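Local coordinates for protein Nrps/pks (Streptomyces albus, PDB 4OPF) that is a ketosynthase domain of the "AT-less" type I polyketide synthase for oxazolomycin and probably holds and passes on the growing acyl chain, perhaps without extending it, at residues Trp28-Ser32 with Glu33-Ala37; Val155-Ala159 with Cys160-Leu164; Leu324-Val327 with Lys328-Ile331; Gly332-Gln335 with Cys336-Ile340. All coordinates share one frame; numbering follows the deposited sequence.

How the contacts relate
Four local turns, in series along the chain, illustrate how a thiolase-like ketosynthase fold joins its elements. Contact 1 ends helix 24-33 near the periphery, its centre about 17 Å from that of the chain. Contact 2 leads from strand 153-156 into helix 162-175. Contacts 3 and 4 follow on each other, from strand 322-325 through helix 328-331 to helix 338-352, centres about 11 Å apart, with Lys-328 packing on His-333 and Glu-338. Contacts 2 and 3 reach the same mixed sheet. Contacts 1 and 3 touch, their centres about 10 Å apart. Contacts 2 and 4 touch with centres about 9 Å apart, bringing Cys-160 to His-333 in what is probably the active site.

Contact 1 (Trp28-Ser32 with Glu33-Ala37); sequences WRLLS and EGRSA
Leu-30 and Arg-35 meet twice where helix 24-33 gives out, once through the backbone and once through their side chains. Among the backbone bonds, Arg-35 N donates to Leu-30 O over 2.9 Å, while Glu-33 N keeps the ordinary helical link to Arg-29 O. Gly-34 N reaches Leu-31 O at 3.2 Å from above the carbonyl plane, 72° out of it, as the chain tightens.

Within the departing loop, Arg-35 NE forms a salt bridge to Glu-33 OE1 at 3.0 Å, nearly straight at 165°; the carboxylate oxygen lies in the guanidinium plane, at its edge, and is approached on its anti side, tilted out of the carboxylate plane. This bond limits how the guanidinium can turn, and one face of that group rests over Leu-30 CA, 3.6 Å from its plane.

Leu-30 packs by van der Waals contact on the guanidinium: its CG stands anti to the backbone N (chi1 178°), bringing CD1 within 3.6 Å of Arg-35 NH2. The same methyl makes the apolar contact, to Ala-37 CB at 4.5 Å. One turn back, Ser-32 OG donates to Trp-28 O at 2.9 Å, an oxygen that also takes the Ser-32 backbone N-H, and Ser-32 CB lies over one face of the indole, which packs on helix 338-352.

Beyond the turn, Arg-35 O accepts from Asn-330 ND2 and Ser-36 OG bonds to Pro-329 O, tying the exit to helix 328-331. The pair of bonds from Arg-35 N and Gly-34 N, with positive phi at Gly-34 as the C-prime residue, is the Schellman motif that closes a helix.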
loop_
_atom_site.group_PDB
_atom_site.type_symbol
_atom_site.label_atom_id
_atom_site.label_comp_id
_atom_site.label_asym_id
_atom_site.label_seq_id
_atom_site.Cartn_x
_atom_site.Cartn_y
_atom_site.Cartn_z
ATOM N N TRP A 28 -14.965 -7.002 -24.590
ATOM C CA TRP A 28 -14.334 -6.708 -25.839
ATOM C C TRP A 28 -15.363 -6.424 -26.918
ATOM O O TRP A 28 -15.196 -5.496 -27.642
ATOM C CB TRP A 28 -13.422 -7.836 -26.291
ATOM C CG TRP A 28 -12.810 -7.547 -27.619
ATOM C CD1 TRP A 28 -13.070 -8.191 -28.804
ATOM C CD2 TRP A 28 -11.915 -6.476 -27.934
ATOM N NE1 TRP A 28 -12.348 -7.592 -29.820
ATOM C CE2 TRP A 28 -11.618 -6.560 -29.305
ATOM C CE3 TRP A 28 -11.286 -5.493 -27.173
ATOM C CZ2 TRP A 28 -10.761 -5.679 -29.934
ATOM C CZ3 TRP A 28 -10.372 -4.644 -27.788
ATOM C CH2 TRP A 28 -10.153 -4.720 -29.150
ATOM N N ARG A 29 -16.442 -7.189 -26.993
ATOM C CA ARG A 29 -17.506 -6.903 -27.954
ATOM C C ARG A 29 -18.128 -5.536 -27.707
ATOM O O ARG A 29 -18.322 -4.770 -28.663
ATOM C CB ARG A 29 -18.600 -7.994 -27.987
ATOM C CG ARG A 29 -18.134 -9.250 -28.732
ATOM C CD ARG A 29 -19.203 -10.300 -28.964
ATOM N NE ARG A 29 -19.934 -10.701 -27.754
ATOM C CZ ARG A 29 -19.555 -11.680 -26.902
ATOM N NH1 ARG A 29 -20.310 -11.961 -25.829
ATOM N NH2 ARG A 29 -18.414 -12.369 -27.094
ATOM N N LEU A 30 -18.448 -5.222 -26.455
ATOM C CA LEU A 30 -19.008 -3.946 -26.126
ATOM C C LEU A 30 -18.094 -2.806 -26.616
ATOM O O LEU A 30 -18.569 -1.843 -27.281
ATOM C CB LEU A 30 -19.220 -3.823 -24.615
ATOM C CG LEU A 30 -19.768 -2.500 -24.090
ATOM C CD1 LEU A 30 -21.269 -2.505 -24.118
ATOM C CD2 LEU A 30 -19.371 -2.196 -22.689
ATOM N N LEU A 31 -16.809 -2.887 -26.285
ATOM C CA LEU A 31 -15.907 -1.796 -26.578
ATOM C C LEU A 31 -15.575 -1.697 -28.061
ATOM O O LEU A 31 -15.521 -0.591 -28.615
ATOM C CB LEU A 31 -14.613 -1.967 -25.849
ATOM C CG LEU A 31 -14.768 -1.915 -24.326
ATOM C CD1 LEU A 31 -13.435 -2.142 -23.720
ATOM C CD2 LEU A 31 -15.414 -0.666 -23.766
ATOM N N SER A 32 -15.329 -2.832 -28.690
ATOM C CA SER A 32 -14.928 -2.817 -30.058
ATOM C C SER A 32 -16.088 -2.413 -30.974
ATOM O O SER A 32 -15.833 -1.803 -31.983
ATOM C CB SER A 32 -14.365 -4.155 -30.463
ATOM O OG SER A 32 -15.406 -5.077 -30.476
ATOM N N GLU A 33 -17.334 -2.718 -30.616
ATOM C CA GLU A 33 -18.499 -2.273 -31.403
ATOM C C GLU A 33 -18.878 -0.830 -31.132
ATOM O O GLU A 33 -19.675 -0.214 -31.860
ATOM C CB GLU A 33 -19.694 -3.176 -31.124
ATOM C CG GLU A 33 -19.363 -4.544 -31.632
ATOM C CD GLU A 33 -20.371 -5.616 -31.309
ATOM O OE1 GLU A 33 -21.483 -5.322 -30.795
ATOM O OE2 GLU A 33 -19.996 -6.769 -31.588
ATOM N N GLY A 34 -18.302 -0.273 -30.085
ATOM C CA GLY A 34 -18.583 1.094 -29.686
ATOM C C GLY A 34 -19.937 1.217 -29.019
ATOM O O GLY A 34 -20.578 2.278 -29.124
ATOM N N ARG A 35 -20.387 0.153 -28.346
ATOM C CA ARG A 35 -21.665 0.188 -27.653
ATOM C C ARG A 35 -21.547 0.789 -26.292
ATOM O O ARG A 35 -20.476 0.790 -25.702
ATOM C CB ARG A 35 -22.280 -1.184 -27.546
ATOM C CG ARG A 35 -22.794 -1.668 -28.875
ATOM C CD ARG A 35 -23.644 -2.917 -28.760
ATOM N NE ARG A 35 -22.818 -4.079 -28.470
ATOM C CZ ARG A 35 -22.783 -4.733 -27.303
ATOM N NH1 ARG A 35 -22.000 -5.787 -27.165
ATOM N NH2 ARG A 35 -23.526 -4.350 -26.271
ATOM N N SER A 36 -22.663 1.276 -25.777
ATOM C CA SER A 36 -22.738 1.775 -24.408
ATOM C C SER A 36 -23.755 0.993 -23.601
ATOM O O SER A 36 -24.863 0.773 -24.053
ATOM C CB SER A 36 -23.174 3.237 -24.417
ATOM O OG SER A 36 -23.133 3.764 -23.093
ATOM N N ALA A 37 -23.396 0.603 -22.391
ATOM C CA ALA A 37 -24.334 -0.047 -21.482
ATOM C C ALA A 37 -25.089 0.966 -20.630
ATOM O O ALA A 37 -25.970 0.587 -19.905
ATOM C CB ALA A 37 -23.603 -1.026 -20.589
#

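Contact 2 (Val155-Ala159 with Cys160-Leu164); sequences VVDTA and CSSAL
The strand-turn-helix element around the TACSS sequence, which in ketosynthases carries the nucleophilic cysteine, is folded here chiefly by Ala-159 and Ser-162. Ala-159 O is gripped by two donors of that serine: the hydroxyl OG at 2.6 Å, tilted only 21° from the carbonyl plane, and the backbone N at 3.0 Å, well above the plane. Ser-162 OG stands beside its own backbone N (chi1 -63°), a setting that carries the hydroxyl back across the turn, where it also accepts from Thr-158 N at 2.7 Å. One hydroxyl thus both gives and takes, bridging the two sides.

Ser-161 makes a second link, its OG donating to Thr-158 O at 2.9 Å; the bond from Ser-161 N to the same oxygen is weak. At the start of the turn, Asp-157 OD1 accepts from Ala-159 N at 3.0 Å, an Asx turn, while the same carboxylate oxygen forms a salt bridge with Arg-114. The Val-156 methyl CG2 rests 3.5 Å from Ser-162 O.

Cys-160 itself follows Ala-159, whose positive phi (59°) sharpens the bend, and its side chain packs on His-333 and Glu-338. With the hydroxyls of Ser-161 and Ser-162 both engaged with main-chain atoms of a buried turn, the backbone is held on each flank of Cys-160, consistent with a cysteine presented for acylation as in related ketosynthases.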
loop_
_atom_site.group_PDB
_atom_site.type_symbol
_atom_site.label_atom_id
_atom_site.label_comp_id
_atom_site.label_asym_id
_atom_site.label_seq_id
_atom_site.Cartn_x
_atom_site.Cartn_y
_atom_site.Cartn_z
ATOM N N VAL A 155 -5.293 -3.713 0.785
ATOM C CA VAL A 155 -6.342 -3.018 0.146
ATOM C C VAL A 155 -5.983 -1.530 0.154
ATOM O O VAL A 155 -5.590 -1.005 1.204
ATOM C CB VAL A 155 -7.665 -3.136 0.928
ATOM C CG1 VAL A 155 -8.754 -2.321 0.250
ATOM C CG2 VAL A 155 -8.125 -4.558 1.007
ATOM N N VAL A 156 -6.256 -0.852 -0.960
ATOM C CA VAL A 156 -6.115 0.591 -1.030
ATOM C C VAL A 156 -7.378 1.252 -1.506
ATOM O O VAL A 156 -8.051 0.772 -2.412
ATOM C CB VAL A 156 -4.911 1.027 -1.887
ATOM C CG1 VAL A 156 -3.639 0.580 -1.196
ATOM C CG2 VAL A 156 -4.928 0.395 -3.233
ATOM N N ASP A 157 -7.697 2.379 -0.887
ATOM C CA ASP A 157 -8.785 3.214 -1.402
ATOM C C ASP A 157 -8.311 4.665 -1.709
ATOM O O ASP A 157 -8.080 5.442 -0.802
ATOM C CB ASP A 157 -9.955 3.232 -0.438
ATOM C CG ASP A 157 -11.080 4.157 -0.908
ATOM O OD1 ASP A 157 -11.052 4.747 -2.054
ATOM O OD2 ASP A 157 -12.026 4.234 -0.104
ATOM N N THR A 158 -8.078 4.954 -2.990
ATOM C CA THR A 158 -7.707 6.299 -3.439
ATOM C C THR A 158 -8.675 6.651 -4.546
ATOM O O THR A 158 -8.305 7.256 -5.552
ATOM C CB THR A 158 -6.251 6.377 -3.964
ATOM O OG1 THR A 158 -6.028 5.376 -4.943
ATOM C CG2 THR A 158 -5.214 6.196 -2.866
ATOM N N ALA A 159 -9.935 6.285 -4.333
ATOM C CA ALA A 159 -11.047 6.591 -5.248
ATOM C C ALA A 159 -10.767 6.006 -6.614
ATOM O O ALA A 159 -10.403 4.802 -6.703
ATOM C CB ALA A 159 -11.334 8.100 -5.279
ATOM N N CYS A 160 -10.841 6.813 -7.681
ATOM C CA CYS A 160 -10.800 6.251 -9.033
ATOM C C CYS A 160 -9.437 5.695 -9.391
ATOM O O CYS A 160 -9.325 4.834 -10.285
ATOM C CB CYS A 160 -11.246 7.297 -10.072
ATOM S SG CYS A 160 -10.116 8.713 -10.212
ATOM N N SER A 161 -8.394 6.148 -8.698
ATOM C CA SER A 161 -7.051 5.630 -8.956
ATOM C C SER A 161 -6.692 4.370 -8.137
ATOM O O SER A 161 -5.619 3.843 -8.303
ATOM C CB SER A 161 -5.998 6.706 -8.728
ATOM O OG SER A 161 -6.091 7.159 -7.399
ATOM N N SER A 162 -7.613 3.851 -7.354
ATOM C CA SER A 162 -7.313 2.762 -6.399
ATOM C C SER A 162 -6.672 1.550 -7.080
ATOM O O SER A 162 -5.692 1.023 -6.581
ATOM C CB SER A 162 -8.561 2.295 -5.709
ATOM O OG SER A 162 -9.131 3.334 -4.940
ATOM N N ALA A 163 -7.223 1.113 -8.196
ATOM C CA ALA A 163 -6.687 -0.086 -8.861
ATOM C C ALA A 163 -5.302 0.108 -9.474
ATOM O O ALA A 163 -4.490 -0.829 -9.490
ATOM C CB ALA A 163 -7.648 -0.607 -9.928
ATOM N N LEU A 164 -5.027 1.304 -9.999
ATOM C CA LEU A 164 -3.680 1.650 -10.427
ATOM C C LEU A 164 -2.715 1.798 -9.277
ATOM O O LEU A 164 -1.521 1.422 -9.395
ATOM C CB LEU A 164 -3.653 2.923 -11.278
ATOM C CG LEU A 164 -4.347 2.870 -12.631
ATOM C CD1 LEU A 164 -3.962 4.071 -13.477
ATOM C CD2 LEU A 164 -3.851 1.683 -13.380
#

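Contact 3 (Leu324-Val327 with Lys328-Ile331); sequences LGSV and KPNI
Ser-326 turns its hydroxyl over the start of helix 328-331: with OG anti to the backbone N (chi1 175°), it receives Lys-328 N at 3.1 Å in a capping bond of 157°. That oxygen also lies alongside the root of the lysine, 3.5 Å from Lys-328 CB, and the lysine chain runs extended away from the turn, where NZ is held by the carbonyls of Asn-295 and Ala-296. Asn-295 probably stands where elongating ketosynthases carry the histidine of their HGTGT motif, consistent with a domain that does not condense. Replacing Ser-326 by an alanine would probably leave Lys-328 N without its capping acceptor and let the first turn of the helix shift.

Val-327 O takes two N-H groups, Ile-331 N at 3.0 Å almost end-on to the carbonyl and Asn-330 N at 2.9 Å from above its plane. Val-327 and Ile-331 slant across one another, and their branch ends CG2 and CD1 come to 4.2 Å. Pro-329 lays its CD against Ser-326 O, 3.3 Å away.

The turn thus carries strand 322-325 of the main sheet into a short helix lodged between two longer ones: Ile-331 rests on Leu-30 of helix 24-33 and on Ala-341 of helix 338-352.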
loop_
_atom_site.group_PDB
_atom_site.type_symbol
_atom_site.label_atom_id
_atom_site.label_comp_id
_atom_site.label_asym_id
_atom_site.label_seq_id
_atom_site.Cartn_x
_atom_site.Cartn_y
_atom_site.Cartn_z
ATOM N N LEU A 324 -6.473 8.994 -28.338
ATOM C CA LEU A 324 -7.004 9.116 -26.983
ATOM C C LEU A 324 -8.365 8.476 -26.899
ATOM O O LEU A 324 -9.177 8.577 -27.827
ATOM C CB LEU A 324 -7.174 10.579 -26.566
ATOM C CG LEU A 324 -5.945 11.477 -26.702
ATOM C CD1 LEU A 324 -6.175 12.808 -26.029
ATOM C CD2 LEU A 324 -4.716 10.856 -26.102
ATOM N N GLY A 325 -8.620 7.860 -25.766
ATOM C CA GLY A 325 -9.888 7.272 -25.464
ATOM C C GLY A 325 -10.294 7.252 -23.985
ATOM O O GLY A 325 -9.617 7.804 -23.092
ATOM N N SER A 326 -11.467 6.670 -23.761
ATOM C CA SER A 326 -12.025 6.458 -22.438
ATOM C C SER A 326 -13.121 5.422 -22.455
ATOM O O SER A 326 -14.011 5.515 -23.307
ATOM C CB SER A 326 -12.645 7.797 -21.962
ATOM O OG SER A 326 -13.298 7.603 -20.708
ATOM N N VAL A 327 -13.204 4.565 -21.418
ATOM C CA VAL A 327 -14.288 3.607 -21.273
ATOM C C VAL A 327 -15.519 4.219 -20.688
ATOM O O VAL A 327 -16.576 3.579 -20.662
ATOM C CB VAL A 327 -13.985 2.400 -20.337
ATOM C CG1 VAL A 327 -12.951 1.551 -20.947
ATOM C CG2 VAL A 327 -13.463 2.813 -18.976
ATOM N N LYS A 328 -15.384 5.396 -20.110
ATOM C CA LYS A 328 -16.509 5.918 -19.318
ATOM C C LYS A 328 -17.805 6.159 -20.108
ATOM O O LYS A 328 -18.883 5.913 -19.599
ATOM C CB LYS A 328 -16.111 7.184 -18.593
ATOM C CG LYS A 328 -15.043 6.925 -17.556
ATOM C CD LYS A 328 -14.802 8.161 -16.724
ATOM C CE LYS A 328 -13.535 7.983 -15.910
ATOM N NZ LYS A 328 -13.339 9.248 -15.142
ATOM N N PRO A 329 -17.724 6.635 -21.357
ATOM C CA PRO A 329 -18.978 6.729 -22.115
ATOM C C PRO A 329 -19.596 5.350 -22.396
ATOM O O PRO A 329 -20.788 5.273 -22.606
ATOM C CB PRO A 329 -18.546 7.394 -23.421
ATOM C CG PRO A 329 -17.290 8.114 -23.062
ATOM C CD PRO A 329 -16.594 7.168 -22.119
ATOM N N ASN A 330 -18.812 4.268 -22.366
ATOM C CA ASN A 330 -19.332 2.938 -22.590
ATOM C C ASN A 330 -19.953 2.315 -21.328
ATOM O O ASN A 330 -20.945 1.614 -21.433
ATOM C CB ASN A 330 -18.233 1.987 -23.037
ATOM C CG ASN A 330 -17.463 2.478 -24.269
ATOM O OD1 ASN A 330 -16.567 3.341 -24.183
ATOM N ND2 ASN A 330 -17.753 1.881 -25.398
ATOM N N ILE A 331 -19.329 2.491 -20.166
ATOM C CA ILE A 331 -19.785 1.794 -18.960
ATOM C C ILE A 331 -20.034 2.661 -17.737
ATOM O O ILE A 331 -20.371 2.116 -16.689
ATOM C CB ILE A 331 -18.796 0.723 -18.519
ATOM C CG1 ILE A 331 -17.487 1.342 -18.105
ATOM C CG2 ILE A 331 -18.613 -0.314 -19.630
ATOM C CD1 ILE A 331 -16.478 0.331 -17.540
#

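Contact 4 (Gly332-Gln335 with Cys336-Ile340); sequences GHPQ and CAEGI
Pro-334 O and Gln-335 O accept in succession from Ala-337 N and Glu-338 N, each at 2.9 Å, which bends the chain through a 3-10 turn into helix 338-352. Pro-334 O has a further donor in Thr-188 OG1. Within the loop, Gln-335 is tied twice to His-333. Its side-chain NE2 donates to His-333 O at 3.1 Å, and its backbone N to His-333 ND1 at 3.2 Å, a bent bond that meets the ring 29° off its plane. The imidazole is thereby restrained in its rotation.

Packing surrounds these bonds. His-333 CG lies anti to the backbone N (chi1 -166°), swinging CE1 to 3.9 Å from Glu-338 CB, with the ring and carboxylate planes 47° apart. Pro-334 sets CG on Glu-338 CA and its CB 4.0 Å from Ala-337 CB. With an alanine in place of His-333, Gln-335 N would lack its ring acceptor, and the loop would probably be freer to move, with a gap beside Glu-338 CB.

Beyond the loop, the imidazole packs against Lys-328, while Glu-338 OE2 has a weak bond to Ser-395 OG. Gly-332 and His-333 close the family's KPNIGH signature, and this histidine of the NIGH motif probably lies beside the acyl-cysteine, Cys-160, as in related ketosynthases.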
loop_
_atom_site.group_PDB
_atom_site.type_symbol
_atom_site.label_atom_id
_atom_site.label_comp_id
_atom_site.label_asym_id
_atom_site.label_seq_id
_atom_site.Cartn_x
_atom_site.Cartn_y
_atom_site.Cartn_z
ATOM N N GLY A 332 -19.946 3.983 -17.883
ATOM C CA GLY A 332 -20.037 4.934 -16.766
ATOM C C GLY A 332 -18.730 5.024 -15.988
ATOM O O GLY A 332 -17.693 4.638 -16.498
ATOM N N HIS A 333 -18.789 5.499 -14.738
ATOM C CA HIS A 333 -17.620 5.699 -13.897
ATOM C C HIS A 333 -17.601 4.646 -12.768
ATOM O O HIS A 333 -18.293 4.809 -11.774
ATOM C CB HIS A 333 -17.653 7.095 -13.271
ATOM C CG HIS A 333 -16.343 7.513 -12.661
ATOM N ND1 HIS A 333 -15.451 6.622 -12.104
ATOM C CD2 HIS A 333 -15.781 8.735 -12.504
ATOM C CE1 HIS A 333 -14.390 7.268 -11.651
ATOM N NE2 HIS A 333 -14.561 8.556 -11.887
ATOM N N PRO A 334 -16.806 3.569 -12.907
ATOM C CA PRO A 334 -16.809 2.493 -11.894
ATOM C C PRO A 334 -15.992 2.756 -10.630
ATOM O O PRO A 334 -15.545 1.804 -10.003
ATOM C CB PRO A 334 -16.259 1.275 -12.648
ATOM C CG PRO A 334 -15.753 1.763 -13.950
ATOM C CD PRO A 334 -15.910 3.271 -14.031
ATOM N N GLN A 335 -15.845 4.016 -10.243
ATOM C CA GLN A 335 -15.165 4.429 -9.023
ATOM C C GLN A 335 -13.823 3.660 -8.803
ATOM O O GLN A 335 -12.927 3.752 -9.639
ATOM C CB GLN A 335 -16.129 4.282 -7.845
ATOM C CG GLN A 335 -17.556 4.675 -8.173
ATOM C CD GLN A 335 -17.739 6.173 -8.236
ATOM O OE1 GLN A 335 -17.378 6.881 -7.294
ATOM N NE2 GLN A 335 -18.308 6.675 -9.347
ATOM N N CYS A 336 -13.694 2.840 -7.736
ATOM C CA CYS A 336 -12.407 2.136 -7.439
ATOM C C CYS A 336 -12.008 1.168 -8.510
ATOM O O CYS A 336 -10.871 0.832 -8.656
ATOM C CB CYS A 336 -12.445 1.436 -6.033
ATOM S SG CYS A 336 -12.617 2.654 -4.674
ATOM N N ALA A 337 -12.960 0.655 -9.243
ATOM C CA ALA A 337 -12.634 -0.192 -10.370
ATOM C C ALA A 337 -12.310 0.555 -11.700
ATOM O O ALA A 337 -12.153 -0.092 -12.744
ATOM C CB ALA A 337 -13.810 -1.145 -10.607
ATOM N N GLU A 338 -12.268 1.882 -11.702
ATOM C CA GLU A 338 -12.125 2.642 -12.983
ATOM C C GLU A 338 -10.814 2.308 -13.639
ATOM O O GLU A 338 -10.752 2.088 -14.889
ATOM C CB GLU A 338 -12.214 4.189 -12.784
ATOM C CG GLU A 338 -11.912 5.049 -14.042
ATOM C CD GLU A 338 -10.539 5.760 -14.027
ATOM O OE1 GLU A 338 -9.531 5.181 -14.497
ATOM O OE2 GLU A 338 -10.448 6.924 -13.574
ATOM N N GLY A 339 -9.758 2.343 -12.829
ATOM C CA GLY A 339 -8.452 2.064 -13.342
ATOM C C GLY A 339 -8.383 0.669 -13.911
ATOM O O GLY A 339 -7.656 0.422 -14.883
ATOM N N ILE A 340 -9.105 -0.275 -13.295
ATOM C CA ILE A 340 -8.908 -1.653 -13.694
ATOM C C ILE A 340 -9.699 -1.866 -14.989
ATOM O O ILE A 340 -9.265 -2.635 -15.811
ATOM C CB ILE A 340 -9.252 -2.726 -12.588
ATOM C CG1 ILE A 340 -8.619 -4.058 -12.967
ATOM C CG2 ILE A 340 -10.714 -2.950 -12.458
ATOM C CD1 ILE A 340 -7.141 -4.023 -12.728
#